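Local atomic coordinates of diaminopimelate decarboxylase (Methanocaldococcus jannaschii, PDB entry 1TWI), a protein that catalyses the pyridoxal-phosphate-dependent decarboxylation of meso-diaminopimelate to L-lysine, the last step of lysine biosynthesis, and works as a homodimer. Residues V184-K194 with F231-I240. Sequence-based numbering, arbitrary orientation.
Sequences VESGIAMKAIK and FVVELKEEGI
Phe-231 reaches across from helix 219-237 and packs its ring against Val-184 and the start of helix 188-198. These are two successive outer helices of the TIM-like alpha/beta barrel of the pyridoxal-binding domain, joined through strand 202-208. Their segments run at 48° to each other, with axes 11.5 Å apart at closest approach. The ring meets its neighbours in different ways. Val-184 CG2 lies over one face of the Phe-231 ring, off its centre, in a CH-pi contact 4.1 Å from the centroid. Val-184 CG1 touches Phe-231 CD1 at 3.5 Å. Ile-193 CD1 comes to the ring edge in plane, 3.8 Å from Phe-231 CE2. Ala-189 CB approaches Phe-231 CZ obliquely. On the barrel side, Val-184, Ala-189 and Phe-231 also pack on Ile-159 of strand 153-160, so the contact continues into the barrel wall.

Met-190 fills the middle. Its CG is anti to the backbone N (chi1 177°), and bends at chi2 and chi3 fold the chain over toward the second helix. Met-190 SD lies 3.7 Å from Leu-235 CD2. Met-190 CE lies 3.5 Å from Glu-234 CG and also touches Glu-238 CG, so the methyl lies against the CG atoms of both glutamates. Farther along, Ile-193 CG2 meets Ile-240 CG2. Ile-240 directly follows Gly-239, the C-prime residue of the Schellman motif that ends helix 219-237.

At the solvent-facing side, Lys-194 and Glu-238 form a salt bridge. Lys-194, extended beyond CG, crosses the bent side chain of Glu-238 at about a right angle. Lys-194 NZ donates to Glu-238 OE1 at 2.8 Å, on the anti side of the carboxylate and 31° out of its plane.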
ATOM      1  N   VAL A 184      -9.602  -9.421  28.763  1.00 10.44           N
ATOM      2  CA  VAL A 184      -9.415  -9.852  30.139  1.00 12.66           C
ATOM      3  C   VAL A 184     -10.667  -9.546  31.003  1.00 13.53           C
ATOM      4  O   VAL A 184     -11.158 -10.414  31.738  1.00 14.33           O
ATOM      5  CB  VAL A 184      -8.228  -9.129  30.810  1.00 12.88           C
ATOM      6  CG1 VAL A 184      -8.271  -9.352  32.389  1.00 13.00           C
ATOM      7  CG2 VAL A 184      -6.871  -9.683  30.262  1.00 11.82           C
ATOM      8  N   GLU A 185     -11.171  -8.327  30.911  1.00 13.61           N
ATOM      9  CA  GLU A 185     -12.254  -7.924  31.814  1.00 15.80           C
ATOM     10  C   GLU A 185     -13.501  -8.755  31.793  1.00 15.51           C
ATOM     11  O   GLU A 185     -14.044  -9.084  32.873  1.00 15.28           O
ATOM     12  CB  GLU A 185     -12.631  -6.444  31.612  1.00 17.10           C
ATOM     13  CG  GLU A 185     -12.886  -5.797  32.958  1.00 23.14           C
ATOM     14  CD  GLU A 185     -13.666  -4.462  32.898  1.00 27.29           C
ATOM     15  OE1 GLU A 185     -14.070  -3.991  34.011  1.00 30.23           O
ATOM     16  OE2 GLU A 185     -13.854  -3.921  31.775  1.00 26.38           O
ATOM     17  N   SER A 186     -13.954  -9.105  30.585  1.00 13.49           N
ATOM     18  CA  SER A 186     -15.161  -9.912  30.405  1.00 14.26           C
ATOM     19  C   SER A 186     -14.944 -11.387  30.775  1.00 14.90           C
ATOM     20  O   SER A 186     -15.897 -12.161  30.740  1.00 13.97           O
ATOM     21  CB  SER A 186     -15.595  -9.838  28.944  1.00 14.54           C
ATOM     22  OG  SER A 186     -14.529 -10.372  28.111  1.00 18.11           O
ATOM     23  N   GLY A 187     -13.697 -11.766  31.110  1.00 12.31           N
ATOM     24  CA  GLY A 187     -13.398 -13.148  31.472  1.00 11.99           C
ATOM     25  C   GLY A 187     -12.945 -14.081  30.349  1.00 12.44           C
ATOM     26  O   GLY A 187     -12.675 -15.276  30.588  1.00 11.68           O
ATOM     27  N   ILE A 188     -12.874 -13.555  29.119  1.00 12.08           N
ATOM     28  CA  ILE A 188     -12.465 -14.376  27.978  1.00 12.88           C
ATOM     29  C   ILE A 188     -11.046 -14.886  28.091  1.00 12.07           C
ATOM     30  O   ILE A 188     -10.766 -16.056  27.845  1.00 12.34           O
ATOM     31  CB  ILE A 188     -12.660 -13.585  26.664  1.00 12.93           C
ATOM     32  CG1 ILE A 188     -14.153 -13.362  26.467  1.00 14.45           C
ATOM     33  CG2 ILE A 188     -12.039 -14.362  25.437  1.00 14.51           C
ATOM     34  CD1 ILE A 188     -14.457 -12.551  25.208  1.00 15.33           C
ATOM     35  N   ALA A 189     -10.118 -14.021  28.464  1.00 11.35           N
ATOM     36  CA  ALA A 189      -8.750 -14.485  28.552  1.00 12.47           C
ATOM     37  C   ALA A 189      -8.597 -15.616  29.618  1.00 13.28           C
ATOM     38  O   ALA A 189      -7.892 -16.621  29.392  1.00 11.17           O
ATOM     39  CB  ALA A 189      -7.770 -13.248  28.844  1.00 11.67           C
ATOM     40  N   MET A 190      -9.247 -15.474  30.764  1.00 12.10           N
ATOM     41  CA  MET A 190      -9.146 -16.528  31.783  1.00 12.76           C
ATOM     42  C   MET A 190      -9.806 -17.829  31.255  1.00 12.69           C
ATOM     43  O   MET A 190      -9.310 -18.942  31.475  1.00 12.08           O
ATOM     44  CB  MET A 190      -9.835 -16.089  33.085  1.00 12.53           C
ATOM     45  CG  MET A 190      -9.847 -17.176  34.200  1.00 14.87           C
ATOM     46  SD  MET A 190      -8.219 -17.505  34.855  1.00 16.65           S
ATOM     47  CE  MET A 190      -7.824 -15.917  35.876  1.00 13.59           C
ATOM     48  N   LYS A 191     -10.948 -17.689  30.577  1.00 13.40           N
ATOM     49  CA  LYS A 191     -11.621 -18.885  30.019  1.00 13.91           C
ATOM     50  C   LYS A 191     -10.689 -19.623  29.020  1.00 13.58           C
ATOM     51  O   LYS A 191     -10.548 -20.854  29.069  1.00 11.91           O
ATOM     52  CB  LYS A 191     -12.904 -18.465  29.320  1.00 15.23           C
ATOM     53  CG  LYS A 191     -13.726 -19.578  28.654  1.00 19.33           C
ATOM     54  CD  LYS A 191     -14.955 -18.877  28.019  1.00 21.60           C
ATOM     55  CE  LYS A 191     -15.362 -19.541  26.703  1.00 27.33           C
ATOM     56  NZ  LYS A 191     -16.231 -20.729  26.851  1.00 27.12           N
ATOM     57  N   ALA A 192     -10.021 -18.859  28.146  1.00 12.34           N
ATOM     58  CA  ALA A 192      -9.131 -19.474  27.166  1.00 11.01           C
ATOM     59  C   ALA A 192      -7.975 -20.213  27.836  1.00 12.00           C
ATOM     60  O   ALA A 192      -7.620 -21.344  27.460  1.00 11.46           O
ATOM     61  CB  ALA A 192      -8.577 -18.397  26.170  1.00  8.09           C
ATOM     62  N   ILE A 193      -7.350 -19.582  28.817  1.00 11.68           N
ATOM     63  CA  ILE A 193      -6.230 -20.232  29.457  1.00 11.59           C
ATOM     64  C   ILE A 193      -6.686 -21.464  30.261  1.00 13.08           C
ATOM     65  O   ILE A 193      -5.962 -22.474  30.305  1.00 12.28           O
ATOM     66  CB  ILE A 193      -5.457 -19.222  30.382  1.00 13.92           C
ATOM     67  CG1 ILE A 193      -4.791 -18.159  29.489  1.00 12.74           C
ATOM     68  CG2 ILE A 193      -4.448 -19.957  31.299  1.00 10.91           C
ATOM     69  CD1 ILE A 193      -4.239 -17.023  30.251  1.00 13.41           C
ATOM     70  N   LYS A 194      -7.848 -21.396  30.915  1.00 12.60           N
ATOM     71  CA  LYS A 194      -8.278 -22.581  31.676  1.00 15.18           C
ATOM     72  C   LYS A 194      -8.615 -23.717  30.677  1.00 14.83           C
ATOM     73  O   LYS A 194      -8.359 -24.890  30.965  1.00 15.55           O
ATOM     74  CB  LYS A 194      -9.485 -22.212  32.564  1.00 15.19           C
ATOM     75  CG  LYS A 194      -9.009 -21.595  33.885  1.00 16.56           C
ATOM     76  CD  LYS A 194     -10.168 -21.268  34.825  1.00 19.83           C
ATOM     77  CE  LYS A 194      -9.598 -20.890  36.168  1.00 20.99           C
ATOM     78  NZ  LYS A 194     -10.677 -20.741  37.206  1.00 21.04           N
ATOM     79  N   PHE A 231      -3.092  -9.187  35.748  1.00 14.70           N
ATOM     80  CA  PHE A 231      -3.722 -10.420  35.249  1.00 13.10           C
ATOM     81  C   PHE A 231      -2.865 -11.650  35.621  1.00 12.85           C
ATOM     82  O   PHE A 231      -3.405 -12.743  35.886  1.00 12.75           O
ATOM     83  CB  PHE A 231      -3.989 -10.333  33.722  1.00 12.27           C
ATOM     84  CG  PHE A 231      -4.742 -11.531  33.173  1.00 11.41           C
ATOM     85  CD1 PHE A 231      -6.052 -11.765  33.569  1.00 11.24           C
ATOM     86  CD2 PHE A 231      -4.116 -12.438  32.315  1.00 11.93           C
ATOM     87  CE1 PHE A 231      -6.773 -12.921  33.119  1.00 11.84           C
ATOM     88  CE2 PHE A 231      -4.817 -13.614  31.845  1.00 10.06           C
ATOM     89  CZ  PHE A 231      -6.155 -13.822  32.269  1.00  8.66           C
ATOM     90  N   VAL A 232      -1.547 -11.495  35.636  1.00 12.33           N
ATOM     91  CA  VAL A 232      -0.682 -12.616  36.034  1.00 12.69           C
ATOM     92  C   VAL A 232      -1.002 -12.956  37.501  1.00 13.65           C
ATOM     93  O   VAL A 232      -1.013 -14.139  37.902  1.00 13.77           O
ATOM     94  CB  VAL A 232       0.847 -12.271  35.803  1.00 11.91           C
ATOM     95  CG1 VAL A 232       1.727 -13.397  36.265  1.00 11.25           C
ATOM     96  CG2 VAL A 232       1.117 -12.118  34.236  1.00 13.33           C
ATOM     97  N   VAL A 233      -1.285 -11.931  38.306  1.00 13.81           N
ATOM     98  CA  VAL A 233      -1.656 -12.181  39.718  1.00 14.43           C
ATOM     99  C   VAL A 233      -3.000 -12.931  39.728  1.00 14.57           C
ATOM    100  O   VAL A 233      -3.146 -13.941  40.430  1.00 15.46           O
ATOM    101  CB  VAL A 233      -1.799 -10.860  40.549  1.00 15.45           C
ATOM    102  CG1 VAL A 233      -2.381 -11.177  41.956  1.00 16.33           C
ATOM    103  CG2 VAL A 233      -0.430 -10.196  40.706  1.00 11.72           C
ATOM    104  N   GLU A 234      -3.979 -12.448  38.970  1.00 15.46           N
ATOM    105  CA  GLU A 234      -5.273 -13.142  38.883  1.00 16.01           C
ATOM    106  C   GLU A 234      -5.100 -14.633  38.484  1.00 16.38           C
ATOM    107  O   GLU A 234      -5.769 -15.528  39.050  1.00 17.01           O
ATOM    108  CB  GLU A 234      -6.196 -12.434  37.893  1.00 16.80           C
ATOM    109  CG  GLU A 234      -7.634 -13.015  37.821  1.00 18.23           C
ATOM    110  CD  GLU A 234      -8.548 -12.286  36.808  1.00 20.38           C
ATOM    111  OE1 GLU A 234      -9.688 -12.777  36.554  1.00 20.70           O
ATOM    112  OE2 GLU A 234      -8.150 -11.231  36.252  1.00 17.99           O
ATOM    113  N   LEU A 235      -4.197 -14.921  37.542  1.00 15.47           N
ATOM    114  CA  LEU A 235      -3.961 -16.309  37.145  1.00 14.23           C
ATOM    115  C   LEU A 235      -3.371 -17.101  38.316  1.00 15.03           C
ATOM    116  O   LEU A 235      -3.759 -18.246  38.581  1.00 15.06           O
ATOM    117  CB  LEU A 235      -3.006 -16.366  35.948  1.00 11.42           C
ATOM    118  CG  LEU A 235      -3.641 -16.011  34.611  1.00 14.30           C
ATOM    119  CD1 LEU A 235      -2.497 -15.812  33.620  1.00 13.48           C
ATOM    120  CD2 LEU A 235      -4.608 -17.131  34.120  1.00 13.50           C
ATOM    121  N   LYS A 236      -2.430 -16.492  39.017  1.00 16.04           N
ATOM    122  CA  LYS A 236      -1.778 -17.148  40.145  1.00 18.37           C
ATOM    123  C   LYS A 236      -2.814 -17.512  41.247  1.00 19.77           C
ATOM    124  O   LYS A 236      -2.698 -18.554  41.881  1.00 18.42           O
ATOM    125  CB  LYS A 236      -0.692 -16.236  40.724  1.00 18.93           C
ATOM    126  CG  LYS A 236       0.127 -16.910  41.822  1.00 22.24           C
ATOM    127  CD  LYS A 236       1.011 -17.963  41.211  1.00 22.79           C
ATOM    128  CE  LYS A 236       1.711 -18.773  42.251  1.00 25.49           C
ATOM    129  NZ  LYS A 236       2.975 -18.128  42.483  1.00 27.37           N
ATOM    130  N   GLU A 237      -3.803 -16.652  41.477  1.00 20.84           N
ATOM    131  CA  GLU A 237      -4.858 -16.967  42.438  1.00 22.82           C
ATOM    132  C   GLU A 237      -5.626 -18.225  41.984  1.00 23.41           C
ATOM    133  O   GLU A 237      -6.208 -18.951  42.819  1.00 22.82           O
ATOM    134  CB  GLU A 237      -5.835 -15.796  42.583  1.00 25.53           C
ATOM    135  CG  GLU A 237      -5.212 -14.590  43.301  1.00 29.42           C
ATOM    136  CD  GLU A 237      -5.966 -13.270  43.086  1.00 31.66           C
ATOM    137  OE1 GLU A 237      -5.644 -12.300  43.806  1.00 32.83           O
ATOM    138  OE2 GLU A 237      -6.865 -13.176  42.197  1.00 36.26           O
ATOM    139  N   GLU A 238      -5.668 -18.483  40.677  1.00 19.56           N
ATOM    140  CA  GLU A 238      -6.318 -19.711  40.214  1.00 19.34           C
ATOM    141  C   GLU A 238      -5.324 -20.895  40.182  1.00 17.47           C
ATOM    142  O   GLU A 238      -5.619 -21.948  39.624  1.00 19.58           O
ATOM    143  CB  GLU A 238      -6.915 -19.523  38.810  1.00 18.94           C
ATOM    144  CG  GLU A 238      -7.947 -18.398  38.737  1.00 17.89           C
ATOM    145  CD  GLU A 238      -9.088 -18.642  39.716  1.00 19.56           C
ATOM    146  OE1 GLU A 238      -9.776 -19.648  39.587  1.00 16.81           O
ATOM    147  OE2 GLU A 238      -9.285 -17.828  40.617  1.00 22.30           O
ATOM    148  N   GLY A 239      -4.143 -20.740  40.760  1.00 15.73           N
ATOM    149  CA  GLY A 239      -3.170 -21.841  40.711  1.00 16.87           C
ATOM    150  C   GLY A 239      -2.426 -21.938  39.379  1.00 16.92           C
ATOM    151  O   GLY A 239      -1.757 -22.938  39.089  1.00 16.74           O
ATOM    152  N   ILE A 240      -2.502 -20.878  38.558  1.00 17.33           N
ATOM    153  CA  ILE A 240      -1.848 -20.901  37.241  1.00 16.74           C
ATOM    154  C   ILE A 240      -0.566 -20.036  37.214  1.00 17.46           C
ATOM    155  O   ILE A 240      -0.630 -18.852  37.559  1.00 17.04           O
ATOM    156  CB  ILE A 240      -2.887 -20.427  36.160  1.00 16.64           C
ATOM    157  CG1 ILE A 240      -4.090 -21.393  36.170  1.00 15.77           C
ATOM    158  CG2 ILE A 240      -2.213 -20.349  34.726  1.00 17.16           C
ATOM    159  CD1 ILE A 240      -5.366 -20.843  35.423  1.00 13.82           C
TER